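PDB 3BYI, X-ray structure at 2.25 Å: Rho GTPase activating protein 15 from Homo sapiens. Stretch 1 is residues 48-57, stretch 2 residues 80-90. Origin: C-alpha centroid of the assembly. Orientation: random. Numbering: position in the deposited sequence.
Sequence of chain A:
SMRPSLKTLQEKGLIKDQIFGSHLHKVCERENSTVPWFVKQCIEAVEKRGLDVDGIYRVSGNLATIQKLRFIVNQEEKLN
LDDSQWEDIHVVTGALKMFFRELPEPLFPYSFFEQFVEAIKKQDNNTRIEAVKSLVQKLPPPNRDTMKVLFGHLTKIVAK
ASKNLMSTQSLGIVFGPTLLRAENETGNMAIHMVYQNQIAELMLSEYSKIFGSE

Stretch 1 48-57: KRGLDVDGIY
Stretch 2 (80-90) NLDDSQWEDIH

Residues 48-57 begin in the last part of a helix that starts earlier in the chain and continue through a type I turn (Gly50 to Val53) and a type II turn (Val53 to Ile56), in which Gly55 takes positive phi (71/22). Residues 80-90 open with a type I turn (Asn80 to Asp83), pass through a 3-10 segment at 84-85 and enter a helix capped by Asp88, whose t rotamer lets OD1 accept from His90 N (3.1 Å). Gly50 CA lies 6.2 Å from Ile89 CA, and Ile56 CA 6.9 Å from His90 CA.

Lys48, all-t and fully extended, carries NZ to Asp82 OD1 (2.8 Å) in a salt bridge. Arg49 (chi1 p, chi4 90°) uses extended t chi2 and chi3 to carry its charged guanidinium to backbone carbonyls: NH2 donates to Trp86 O, near the guanidinium plane, at 3.0 Å, and NH1 adds a weak bond to Trp86 O at 3.3 Å. A water accepts from Arg49 NE (2.8 Å) and donates to Asp82 OD1 (3.0 Å). Ile89 (t, p) lays CD1 over one guanidinium face, which offers no N-H, 3.9 Å from Arg49 CZ.

Ile89 CG2 packs against Ile56 CD1 (3.7 Å; Ile56 also t, p) and Val53 CG2 (4.2 Å; chi1 t). Gly50 CA lies 4.1 Å from Ile89 CG1; an ideal CB would come tightly within 3.1 Å of it. His90 (m, chi2 -57°) brings NE2 within 3.5 Å of Val53 CG1, while a second water links its ND1 (2.6 Å) to Tyr57 N (2.9 Å).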

# COMPACT_ATOMS: atom_id res chain seq x y z
N LYS A 48 16.73 0.98 0.57
CA LYS A 48 18.11 0.85 0.13
C LYS A 48 18.52 2.01 -0.76
O LYS A 48 19.61 2.55 -0.61
CB LYS A 48 18.28 -0.44 -0.68
CG LYS A 48 19.69 -0.62 -1.27
CD LYS A 48 19.84 -1.98 -1.90
CE LYS A 48 21.24 -2.21 -2.46
NZ LYS A 48 21.34 -3.62 -2.97
N ARG A 49 17.67 2.37 -1.72
CA ARG A 49 18.05 3.36 -2.72
C ARG A 49 16.97 4.38 -3.10
O ARG A 49 17.01 4.98 -4.18
CB ARG A 49 18.52 2.64 -3.99
CG ARG A 49 17.55 1.64 -4.53
CD ARG A 49 18.20 0.79 -5.62
NE ARG A 49 17.23 -0.18 -6.12
CZ ARG A 49 16.39 0.02 -7.13
NH1 ARG A 49 16.41 1.13 -7.87
NH2 ARG A 49 15.54 -0.95 -7.45
N GLY A 50 16.00 4.61 -2.22
CA GLY A 50 14.93 5.56 -2.54
C GLY A 50 14.62 6.62 -1.53
O GLY A 50 13.80 7.46 -1.80
N LEU A 51 15.26 6.60 -0.36
CA LEU A 51 14.85 7.50 0.71
C LEU A 51 15.19 8.97 0.45
O LEU A 51 14.54 9.87 0.98
CB LEU A 51 15.42 7.05 2.06
CG LEU A 51 14.96 5.69 2.62
CD1 LEU A 51 15.80 5.41 3.88
CD2 LEU A 51 13.43 5.62 2.89
N ASP A 52 16.22 9.19 -0.36
CA ASP A 52 16.67 10.54 -0.68
C ASP A 52 16.17 11.03 -2.04
O ASP A 52 16.55 12.06 -2.50
CB ASP A 52 18.20 10.62 -0.67
CG ASP A 52 18.80 10.13 0.65
OD1 ASP A 52 18.26 10.48 1.72
OD2 ASP A 52 19.83 9.40 0.62
N VAL A 53 15.31 10.26 -2.69
CA VAL A 53 14.92 10.57 -4.05
C VAL A 53 13.73 11.54 -4.03
O VAL A 53 12.74 11.32 -3.31
CB VAL A 53 14.61 9.29 -4.85
CG1 VAL A 53 13.90 9.63 -6.19
CG2 VAL A 53 15.91 8.52 -5.08
N ASP A 54 13.85 12.62 -4.80
CA ASP A 54 12.83 13.67 -4.82
C ASP A 54 11.49 13.11 -5.24
O ASP A 54 11.41 12.41 -6.23
CB ASP A 54 13.19 14.79 -5.77
CG ASP A 54 14.32 15.63 -5.25
OD1 ASP A 54 14.86 15.29 -4.17
OD2 ASP A 54 14.68 16.62 -5.93
N GLY A 55 10.45 13.39 -4.45
CA GLY A 55 9.08 12.99 -4.83
C GLY A 55 8.82 11.50 -4.76
O GLY A 55 7.87 11.02 -5.38
N ILE A 56 9.62 10.78 -3.98
CA ILE A 56 9.44 9.36 -3.77
C ILE A 56 8.01 9.09 -3.34
O ILE A 56 7.52 9.74 -2.41
CB ILE A 56 10.46 8.79 -2.75
CG1 ILE A 56 10.49 7.26 -2.84
CG2 ILE A 56 10.23 9.32 -1.27
CD1 ILE A 56 11.18 6.70 -4.13
N TYR A 57 7.33 8.18 -4.08
CA TYR A 57 5.92 7.78 -3.95
C TYR A 57 4.91 8.70 -4.66
O TYR A 57 3.79 8.27 -4.97
CB TYR A 57 5.50 7.50 -2.51
CG TYR A 57 6.10 6.22 -1.98
CD1 TYR A 57 7.17 6.22 -1.11
CD2 TYR A 57 5.59 4.99 -2.37
CE1 TYR A 57 7.71 5.06 -0.67
CE2 TYR A 57 6.12 3.80 -1.89
CZ TYR A 57 7.17 3.84 -1.05
OH TYR A 57 7.67 2.65 -0.60
N ASN A 80 14.56 -9.98 -8.54
CA ASN A 80 15.70 -9.30 -7.94
C ASN A 80 15.64 -7.81 -8.27
O ASN A 80 15.94 -7.40 -9.40
CB ASN A 80 17.03 -9.91 -8.48
CG ASN A 80 18.27 -9.28 -7.85
OD1 ASN A 80 18.25 -8.15 -7.40
ND2 ASN A 80 19.37 -10.03 -7.83
N LEU A 81 15.28 -6.98 -7.30
CA LEU A 81 15.12 -5.55 -7.54
C LEU A 81 16.45 -4.79 -7.69
O LEU A 81 16.47 -3.58 -8.00
CB LEU A 81 14.20 -4.95 -6.45
CG LEU A 81 12.73 -5.39 -6.50
CD1 LEU A 81 11.86 -4.68 -5.41
CD2 LEU A 81 12.13 -5.12 -7.88
N ASP A 82 17.58 -5.50 -7.54
CA ASP A 82 18.88 -4.91 -7.88
C ASP A 82 19.23 -5.06 -9.37
O ASP A 82 20.21 -4.50 -9.83
CB ASP A 82 20.02 -5.48 -7.03
CG ASP A 82 19.94 -5.02 -5.58
OD1 ASP A 82 19.78 -3.81 -5.32
OD2 ASP A 82 20.06 -5.87 -4.69
N ASP A 83 18.42 -5.79 -10.12
CA ASP A 83 18.64 -5.87 -11.56
C ASP A 83 18.44 -4.52 -12.23
O ASP A 83 17.59 -3.75 -11.85
CB ASP A 83 17.71 -6.89 -12.21
CG ASP A 83 18.11 -8.30 -11.94
OD1 ASP A 83 19.17 -8.54 -11.29
OD2 ASP A 83 17.37 -9.18 -12.37
N SER A 84 19.23 -4.27 -13.26
CA SER A 84 19.27 -2.98 -13.92
C SER A 84 17.91 -2.59 -14.50
O SER A 84 17.60 -1.40 -14.60
CB SER A 84 20.36 -2.97 -15.02
OG SER A 84 20.09 -3.93 -16.00
N GLN A 85 17.10 -3.59 -14.84
CA GLN A 85 15.75 -3.37 -15.35
C GLN A 85 14.90 -2.57 -14.37
O GLN A 85 14.03 -1.80 -14.79
CB GLN A 85 15.07 -4.71 -15.63
CG GLN A 85 13.71 -4.62 -16.30
CD GLN A 85 13.15 -5.99 -16.69
OE1 GLN A 85 13.73 -7.04 -16.34
NE2 GLN A 85 12.01 -5.99 -17.40
N TRP A 86 15.16 -2.71 -13.07
CA TRP A 86 14.39 -2.01 -12.01
C TRP A 86 15.14 -0.82 -11.40
O TRP A 86 14.84 -0.40 -10.29
CB TRP A 86 13.98 -3.01 -10.93
CG TRP A 86 13.57 -4.31 -11.50
CD1 TRP A 86 14.18 -5.52 -11.33
CD2 TRP A 86 12.51 -4.53 -12.43
NE1 TRP A 86 13.55 -6.48 -12.07
CE2 TRP A 86 12.52 -5.89 -12.76
CE3 TRP A 86 11.56 -3.69 -13.03
CZ2 TRP A 86 11.60 -6.45 -13.65
CZ3 TRP A 86 10.64 -4.25 -13.91
CH2 TRP A 86 10.68 -5.60 -14.22
N GLU A 87 16.10 -0.25 -12.15
CA GLU A 87 16.98 0.80 -11.63
C GLU A 87 16.28 2.11 -11.27
O GLU A 87 16.72 2.82 -10.40
CB GLU A 87 18.12 1.09 -12.61
CG GLU A 87 17.68 1.71 -13.94
N ASP A 88 15.17 2.39 -11.92
CA ASP A 88 14.34 3.55 -11.56
C ASP A 88 13.46 3.14 -10.38
O ASP A 88 12.57 2.32 -10.53
CB ASP A 88 13.54 3.99 -12.81
CG ASP A 88 12.60 5.15 -12.54
OD1 ASP A 88 12.63 5.74 -11.46
OD2 ASP A 88 11.79 5.46 -13.43
N ILE A 89 13.77 3.66 -9.18
CA ILE A 89 13.03 3.29 -7.96
C ILE A 89 11.56 3.71 -8.01
O ILE A 89 10.75 3.25 -7.21
CB ILE A 89 13.69 3.87 -6.68
CG1 ILE A 89 13.14 3.21 -5.42
CG2 ILE A 89 13.58 5.43 -6.64
CD1 ILE A 89 13.41 1.73 -5.30
N HIS A 90 11.21 4.59 -8.94
CA HIS A 90 9.81 4.97 -9.11
C HIS A 90 8.96 3.85 -9.76
O HIS A 90 7.75 3.83 -9.60
CB HIS A 90 9.71 6.25 -9.92
CG HIS A 90 10.39 7.42 -9.30
ND1 HIS A 90 10.08 7.87 -8.04
CD2 HIS A 90 11.37 8.24 -9.77
CE1 HIS A 90 10.83 8.93 -7.76
NE2 HIS A 90 11.61 9.17 -8.80
O HOH W 1 17.12 -2.62 -4.75
O HOH W 2 7.91 7.28 -6.78